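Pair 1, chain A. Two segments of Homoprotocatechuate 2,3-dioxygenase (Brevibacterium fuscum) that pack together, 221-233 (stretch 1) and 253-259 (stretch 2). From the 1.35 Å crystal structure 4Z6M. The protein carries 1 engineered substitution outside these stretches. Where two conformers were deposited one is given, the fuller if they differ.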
# COMPACT_ATOMS: atom_id res chain seq x y z
N GLU A 221 -0.61 -0.25 7.81
CA GLU A 221 -0.88 -0.92 6.55
C GLU A 221 -0.15 -2.25 6.46
O GLU A 221 0.76 -2.56 7.22
CB GLU A 221 -0.55 0.00 5.35
CG GLU A 221 -1.43 1.26 5.36
CD GLU A 221 -1.53 2.02 4.07
OE1 GLU A 221 -0.70 1.80 3.17
OE2 GLU A 221 -2.44 2.86 3.94
N LYS A 222 -0.61 -3.06 5.52
CA LYS A 222 -0.06 -4.38 5.34
C LYS A 222 1.43 -4.30 4.90
O LYS A 222 2.25 -5.10 5.36
CB LYS A 222 -0.94 -5.20 4.38
CG LYS A 222 -2.35 -5.42 4.94
CD LYS A 222 -3.28 -6.23 4.03
CE LYS A 222 -3.83 -5.42 2.88
NZ LYS A 222 -4.90 -4.45 3.26
N HIS A 223 1.78 -3.31 4.09
CA HIS A 223 3.16 -3.22 3.63
C HIS A 223 4.12 -2.94 4.77
O HIS A 223 5.29 -3.28 4.67
CB HIS A 223 3.31 -2.15 2.55
CG HIS A 223 2.98 -0.77 3.01
ND1 HIS A 223 3.87 0.03 3.69
CD2 HIS A 223 1.85 -0.04 2.85
CE1 HIS A 223 3.30 1.20 3.95
NE2 HIS A 223 2.07 1.17 3.47
N ASN A 224 3.63 -2.39 5.88
CA ASN A 224 4.51 -2.15 7.03
C ASN A 224 4.94 -3.48 7.65
O ASN A 224 6.08 -3.63 8.10
CB ASN A 224 3.83 -1.27 8.05
CG ASN A 224 3.45 0.08 7.50
OD1 ASN A 224 2.28 0.36 7.28
ND2 ASN A 224 4.44 0.92 7.27
N ILE A 225 4.03 -4.45 7.66
CA ILE A 225 4.34 -5.81 8.16
C ILE A 225 5.29 -6.52 7.21
O ILE A 225 6.26 -7.16 7.65
CB ILE A 225 3.05 -6.59 8.42
CG1 ILE A 225 2.29 -5.94 9.60
CG2 ILE A 225 3.35 -8.07 8.68
CD1 ILE A 225 0.94 -6.51 9.90
N ILE A 226 5.04 -6.41 5.91
CA ILE A 226 5.96 -6.95 4.92
C ILE A 226 7.39 -6.39 5.11
O ILE A 226 8.38 -7.13 5.04
CB ILE A 226 5.48 -6.67 3.48
CG1 ILE A 226 4.08 -7.28 3.26
CG2 ILE A 226 6.46 -7.23 2.47
CD1 ILE A 226 3.96 -8.72 3.69
N GLN A 227 7.50 -5.10 5.38
CA GLN A 227 8.82 -4.49 5.60
C GLN A 227 9.55 -5.10 6.78
O GLN A 227 10.78 -5.21 6.76
CB GLN A 227 8.72 -2.99 5.74
CG GLN A 227 9.91 -2.31 6.39
CD GLN A 227 11.23 -2.42 5.63
OE1 GLN A 227 11.29 -2.76 4.44
NE2 GLN A 227 12.29 -2.04 6.30
N ILE A 228 8.83 -5.43 7.85
CA ILE A 228 9.50 -6.02 9.00
C ILE A 228 10.16 -7.33 8.56
O ILE A 228 11.30 -7.62 8.93
CB ILE A 228 8.52 -6.23 10.18
CG1 ILE A 228 8.02 -4.89 10.68
CG2 ILE A 228 9.17 -7.02 11.30
CD1 ILE A 228 6.85 -4.94 11.64
N CYS A 229 9.43 -8.15 7.81
CA CYS A 229 10.00 -9.36 7.25
C CYS A 229 11.22 -9.10 6.39
O CYS A 229 12.27 -9.73 6.55
CB CYS A 229 8.95 -10.11 6.42
SG CYS A 229 7.50 -10.64 7.31
N ASP A 230 11.08 -8.11 5.50
CA ASP A 230 12.17 -7.78 4.59
C ASP A 230 13.42 -7.33 5.37
O ASP A 230 14.55 -7.72 5.01
CB ASP A 230 11.74 -6.69 3.63
CG ASP A 230 10.72 -7.15 2.60
OD1 ASP A 230 10.71 -8.34 2.22
OD2 ASP A 230 9.99 -6.26 2.09
N LYS A 231 13.22 -6.51 6.39
CA LYS A 231 14.31 -6.02 7.22
C LYS A 231 15.01 -7.16 7.96
O LYS A 231 16.24 -7.20 8.04
CB LYS A 231 13.82 -4.95 8.19
CG LYS A 231 14.92 -4.33 9.02
CD LYS A 231 14.41 -3.18 9.87
CE LYS A 231 15.54 -2.46 10.58
NZ LYS A 231 15.02 -1.36 11.43
N MET A 232 14.22 -8.09 8.48
CA MET A 232 14.78 -9.22 9.19
C MET A 232 15.57 -10.11 8.23
O MET A 232 16.64 -10.62 8.60
CB MET A 232 13.71 -9.97 9.99
CG MET A 232 13.15 -9.13 11.14
SD MET A 232 11.82 -9.89 12.05
CE MET A 232 12.75 -11.13 12.95
N GLY A 233 15.11 -10.25 6.98
CA GLY A 233 15.93 -10.92 5.98
C GLY A 233 17.25 -10.19 5.76
O GLY A 233 18.33 -10.81 5.71
N ALA A 253 -7.40 -10.05 10.55
CA ALA A 253 -6.26 -9.15 10.52
C ALA A 253 -5.10 -9.73 9.73
O ALA A 253 -4.89 -10.95 9.66
CB ALA A 253 -5.80 -8.86 11.93
N PHE A 254 -4.31 -8.85 9.14
CA PHE A 254 -3.05 -9.24 8.52
C PHE A 254 -2.02 -9.34 9.68
O PHE A 254 -2.07 -8.53 10.61
CB PHE A 254 -2.65 -8.19 7.48
CG PHE A 254 -1.58 -8.62 6.52
CD1 PHE A 254 -1.90 -9.31 5.39
CD2 PHE A 254 -0.26 -8.29 6.74
CE1 PHE A 254 -0.92 -9.69 4.51
CE2 PHE A 254 0.72 -8.69 5.87
CZ PHE A 254 0.38 -9.39 4.75
N TYR A 255 -1.13 -10.33 9.65
CA TYR A 255 -0.34 -10.66 10.83
C TYR A 255 1.05 -11.18 10.50
O TYR A 255 1.34 -11.62 9.38
CB TYR A 255 -1.08 -11.72 11.66
CG TYR A 255 -1.03 -13.12 11.07
CD1 TYR A 255 0.03 -13.96 11.32
CD2 TYR A 255 -2.05 -13.61 10.25
CE1 TYR A 255 0.10 -15.23 10.79
CE2 TYR A 255 -1.99 -14.88 9.72
CZ TYR A 255 -0.91 -15.69 9.97
OH TYR A 255 -0.86 -16.98 9.47
N LEU A 256 1.87 -11.18 11.56
CA LEU A 256 3.21 -11.73 11.54
C LEU A 256 3.58 -12.09 12.97
O LEU A 256 3.25 -11.32 13.87
CB LEU A 256 4.21 -10.69 11.02
CG LEU A 256 5.69 -11.10 10.97
CD1 LEU A 256 5.93 -12.23 9.99
CD2 LEU A 256 6.55 -9.89 10.70
N TYR A 257 4.26 -13.22 13.19
CA TYR A 257 4.82 -13.51 14.52
C TYR A 257 6.34 -13.61 14.45
O TYR A 257 6.88 -14.34 13.61
CB TYR A 257 4.27 -14.83 15.09
CG TYR A 257 2.76 -14.82 15.25
CD1 TYR A 257 2.14 -14.31 16.38
CD2 TYR A 257 1.95 -15.30 14.21
CE1 TYR A 257 0.76 -14.32 16.51
CE2 TYR A 257 0.60 -15.30 14.33
CZ TYR A 257 0.00 -14.81 15.48
OH TYR A 257 -1.35 -14.83 15.54
N ILE A 258 7.01 -12.89 15.34
CA ILE A 258 8.45 -12.88 15.44
C ILE A 258 8.85 -13.17 16.88
O ILE A 258 8.03 -13.08 17.81
CB ILE A 258 9.05 -11.55 14.91
CG1 ILE A 258 8.58 -10.38 15.75
CG2 ILE A 258 8.69 -11.37 13.43
CD1 ILE A 258 9.08 -9.03 15.29
N LEU A 259 10.12 -13.48 17.06
CA LEU A 259 10.65 -13.88 18.38
C LEU A 259 11.75 -12.93 18.84
O LEU A 259 12.72 -12.74 18.13
CB LEU A 259 11.19 -15.32 18.34
CG LEU A 259 10.18 -16.37 17.91
CD1 LEU A 259 10.89 -17.68 17.70
CD2 LEU A 259 9.04 -16.51 18.89

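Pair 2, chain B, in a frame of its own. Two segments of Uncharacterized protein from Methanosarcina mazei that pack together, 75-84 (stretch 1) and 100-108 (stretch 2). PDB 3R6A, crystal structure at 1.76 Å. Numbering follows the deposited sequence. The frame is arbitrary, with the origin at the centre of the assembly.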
# COMPACT_ATOMS: atom_id res chain seq x y z
N SER B 75 14.20 2.60 13.16
CA SER B 75 14.17 2.11 14.53
C SER B 75 12.77 1.82 15.06
O SER B 75 11.97 2.74 15.25
CB SER B 75 14.86 3.13 15.45
OG SER B 75 14.65 2.82 16.81
N LEU B 76 12.47 0.55 15.32
CA LEU B 76 11.16 0.18 15.85
C LEU B 76 10.89 0.84 17.20
O LEU B 76 9.80 1.34 17.44
CB LEU B 76 11.03 -1.33 16.06
CG LEU B 76 10.69 -2.30 14.94
CD1 LEU B 76 10.30 -3.64 15.58
CD2 LEU B 76 9.55 -1.78 14.08
N ASP B 77 11.89 0.81 18.07
CA ASP B 77 11.74 1.37 19.41
C ASP B 77 11.30 2.82 19.43
O ASP B 77 10.44 3.20 20.23
CB ASP B 77 13.05 1.19 20.18
CG ASP B 77 13.51 -0.25 20.20
OD1 ASP B 77 12.69 -1.13 20.55
OD2 ASP B 77 14.69 -0.51 19.87
N LYS B 78 11.88 3.65 18.57
CA LYS B 78 11.52 5.06 18.52
C LYS B 78 10.05 5.22 18.13
O LYS B 78 9.32 6.02 18.71
CB LYS B 78 12.40 5.80 17.51
CG LYS B 78 13.37 6.80 18.15
CD LYS B 78 14.29 6.14 19.16
CE LYS B 78 15.30 5.22 18.48
NZ LYS B 78 16.22 4.58 19.48
N PHE B 79 9.62 4.44 17.14
CA PHE B 79 8.23 4.49 16.68
C PHE B 79 7.27 3.92 17.72
O PHE B 79 6.17 4.43 17.90
CB PHE B 79 8.08 3.73 15.36
CG PHE B 79 8.46 4.54 14.15
CD1 PHE B 79 7.56 5.43 13.58
CD2 PHE B 79 9.74 4.45 13.61
CE1 PHE B 79 7.92 6.22 12.50
CE2 PHE B 79 10.12 5.24 12.52
CZ PHE B 79 9.20 6.12 11.96
N LYS B 80 7.70 2.87 18.41
CA LYS B 80 6.86 2.26 19.43
C LYS B 80 6.50 3.30 20.49
O LYS B 80 5.34 3.42 20.88
CB LYS B 80 7.60 1.08 20.08
CG LYS B 80 6.78 0.31 21.11
CD LYS B 80 7.54 -0.92 21.58
CE LYS B 80 6.75 -1.71 22.61
NZ LYS B 80 6.56 -0.94 23.87
N THR B 81 7.50 4.05 20.93
CA THR B 81 7.30 5.08 21.94
C THR B 81 6.32 6.14 21.43
O THR B 81 5.33 6.45 22.09
CB THR B 81 8.63 5.76 22.31
OG1 THR B 81 9.54 4.77 22.80
CG2 THR B 81 8.41 6.82 23.39
N PHE B 82 6.59 6.68 20.25
CA PHE B 82 5.73 7.69 19.66
C PHE B 82 4.30 7.18 19.55
O PHE B 82 3.35 7.86 19.94
CB PHE B 82 6.23 8.08 18.26
CG PHE B 82 5.32 9.03 17.54
CD1 PHE B 82 5.38 10.40 17.78
CD2 PHE B 82 4.37 8.55 16.64
CE1 PHE B 82 4.51 11.28 17.13
CE2 PHE B 82 3.49 9.42 15.98
CZ PHE B 82 3.56 10.79 16.23
N LEU B 83 4.15 5.98 19.00
CA LEU B 83 2.83 5.40 18.81
C LEU B 83 2.05 5.22 20.11
O LEU B 83 0.87 5.57 20.19
CB LEU B 83 2.96 4.07 18.06
CG LEU B 83 3.39 4.24 16.60
CD1 LEU B 83 3.90 2.91 16.04
CD2 LEU B 83 2.20 4.74 15.77
N GLU B 84 2.70 4.69 21.14
CA GLU B 84 2.04 4.48 22.42
C GLU B 84 1.62 5.80 23.07
O GLU B 84 0.64 5.85 23.81
CB GLU B 84 2.96 3.71 23.37
CG GLU B 84 3.38 2.35 22.86
CD GLU B 84 4.30 1.63 23.82
OE1 GLU B 84 5.28 2.26 24.29
OE2 GLU B 84 4.06 0.44 24.11
N GLY B 100 15.11 -9.17 10.70
CA GLY B 100 15.30 -8.12 11.69
C GLY B 100 14.27 -8.19 12.80
O GLY B 100 14.25 -9.15 13.57
N ARG B 101 13.41 -7.18 12.90
CA ARG B 101 12.37 -7.16 13.93
C ARG B 101 11.12 -6.50 13.37
O ARG B 101 11.21 -5.57 12.58
CB ARG B 101 12.83 -6.34 15.14
CG ARG B 101 14.04 -6.88 15.87
CD ARG B 101 14.60 -5.80 16.78
NE ARG B 101 13.65 -5.39 17.81
CZ ARG B 101 13.58 -4.16 18.31
NH1 ARG B 101 14.39 -3.21 17.86
NH2 ARG B 101 12.70 -3.87 19.25
N ASN B 102 9.95 -6.99 13.78
CA ASN B 102 8.70 -6.39 13.31
C ASN B 102 7.74 -6.24 14.47
O ASN B 102 7.95 -6.78 15.55
CB ASN B 102 7.98 -7.27 12.27
CG ASN B 102 8.89 -7.80 11.18
OD1 ASN B 102 9.82 -7.13 10.75
ND2 ASN B 102 8.59 -9.00 10.71
N MSE B 103 6.67 -5.48 14.22
CA MSE B 103 5.59 -5.28 15.18
C MSE B 103 4.39 -4.84 14.37
O MSE B 103 4.54 -4.24 13.30
CB MSE B 103 5.94 -4.23 16.24
CG MSE B 103 6.10 -2.82 15.73
SE MSE B 103 6.40 -1.60 17.22
CE MSE B 103 6.49 0.06 16.21
N THR B 104 3.20 -5.17 14.85
CA THR B 104 1.98 -4.78 14.17
C THR B 104 1.27 -3.82 15.10
O THR B 104 1.18 -4.07 16.31
CB THR B 104 1.11 -6.00 13.84
OG1 THR B 104 1.83 -6.85 12.94
CG2 THR B 104 -0.20 -5.57 13.18
N VAL B 105 0.77 -2.73 14.55
CA VAL B 105 0.15 -1.70 15.36
C VAL B 105 -1.22 -1.26 14.87
O VAL B 105 -1.45 -1.15 13.67
CB VAL B 105 1.06 -0.45 15.38
CG1 VAL B 105 0.43 0.67 16.20
CG2 VAL B 105 2.43 -0.82 15.92
N ARG B 106 -2.12 -1.00 15.81
CA ARG B 106 -3.44 -0.50 15.46
C ARG B 106 -3.43 0.98 15.81
O ARG B 106 -3.39 1.35 16.98
CB ARG B 106 -4.56 -1.20 16.24
CG ARG B 106 -5.96 -0.68 15.87
CD ARG B 106 -7.06 -1.36 16.70
NE ARG B 106 -8.40 -0.98 16.26
CZ ARG B 106 -9.01 0.17 16.56
NH1 ARG B 106 -8.41 1.08 17.31
NH2 ARG B 106 -10.23 0.40 16.10
N HIS B 107 -3.45 1.83 14.79
CA HIS B 107 -3.47 3.27 15.00
C HIS B 107 -4.83 3.65 15.58
O HIS B 107 -5.81 2.92 15.42
CB HIS B 107 -3.27 4.00 13.67
CG HIS B 107 -1.90 3.87 13.10
ND1 HIS B 107 -1.57 4.32 11.84
CD2 HIS B 107 -0.75 3.37 13.63
CE1 HIS B 107 -0.28 4.10 11.61
NE2 HIS B 107 0.23 3.52 12.68
N SER B 108 -4.88 4.79 16.26
CA SER B 108 -6.13 5.27 16.86
C SER B 108 -7.27 5.31 15.84
O SER B 108 -8.41 5.00 16.17
CB SER B 108 -5.92 6.67 17.44
OG SER B 108 -7.11 7.15 18.03

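The sharpest difference lies at one end of the interface, where Phe A254 of pair 1 superposes on Arg B101 of pair 2 and Ile A226 on Asp B77. In pair 1 this corner is apolar: CD1 of Ile A226 reaches CZ of Phe A254 at 3.8 Å, near the plane of the ring. In pair 2 the same two positions form a salt bridge, with Arg B101 NH2 donating to Asp B77 OD1 at 3.0 Å in a nearly straight hydrogen bond and Arg B101 NH1 making a weak second one to Asp B77 OD2 at 3.4 Å. No hydrogen bond crosses between the stretches in pair 1. The matched side chains nonetheless occupy nearly the same space, since their centres differ by 0.9 Å at Phe A254/Arg B101 and 0.8 Å at Ile A226/Asp B77. The setting differs too: both residues are buried in pair 1, whereas Asp B77 is exposed and Arg B101 partly so.

Both pairs set a helix against a strand running in nearly the same direction, at 20° in pair 1 and 16° in pair 2. Fourteen central residues superpose with an RMSD of 1.0 Å, although the axes approach to 8.7 Å in pair 1 and 10.1 Å in pair 2. The buried surfaces are similar, 471 and 451 Å². In each strand alternate residues point toward the helix: Phe A254, Leu A256 and Ile A258 match Arg B101, Met B103 and Val B105.

Ile A225 and Leu B76 also match, and both point toward the strand. Each touches the same two matched positions: Ile A225 CG2 packs on Leu A256 CB at 3.6 Å and its CD1 on Phe A254 CD2 at 3.8 Å, while Leu B76 CD2 meets Met B103 CG at 4.0 Å and its CD1 Arg B101 CB at 3.7 Å. Ile A225 CD1 lies at the ring edge, whereas Leu B76 CB sits over one face of the guanidinium.

The central strand position shows another solution. Both methyl carbons of Leu A256 lie close to Cys A229 SG, CD1 at 3.5 Å and CD2 at 3.6 Å, and CD2 is also 3.9 Å from Ile A228 CG2. Its counterpart, the selenomethionine Met B103, is unbranched and reaches out toward the helix: its CE lies 3.8 Å from Leu B76 O, 4.1 Å from Phe B79 CB and 3.9 Å from Leu B83 CD1. Cys A229 is matched by Lys B80, whose end leads away to a salt bridge with Glu B84.

At the last matched contact, Met A232 SD meets Ile A258 CG2 at 3.7 Å, whereas Leu B83 CD1 meets Val B105 CG2 at 4.0 Å.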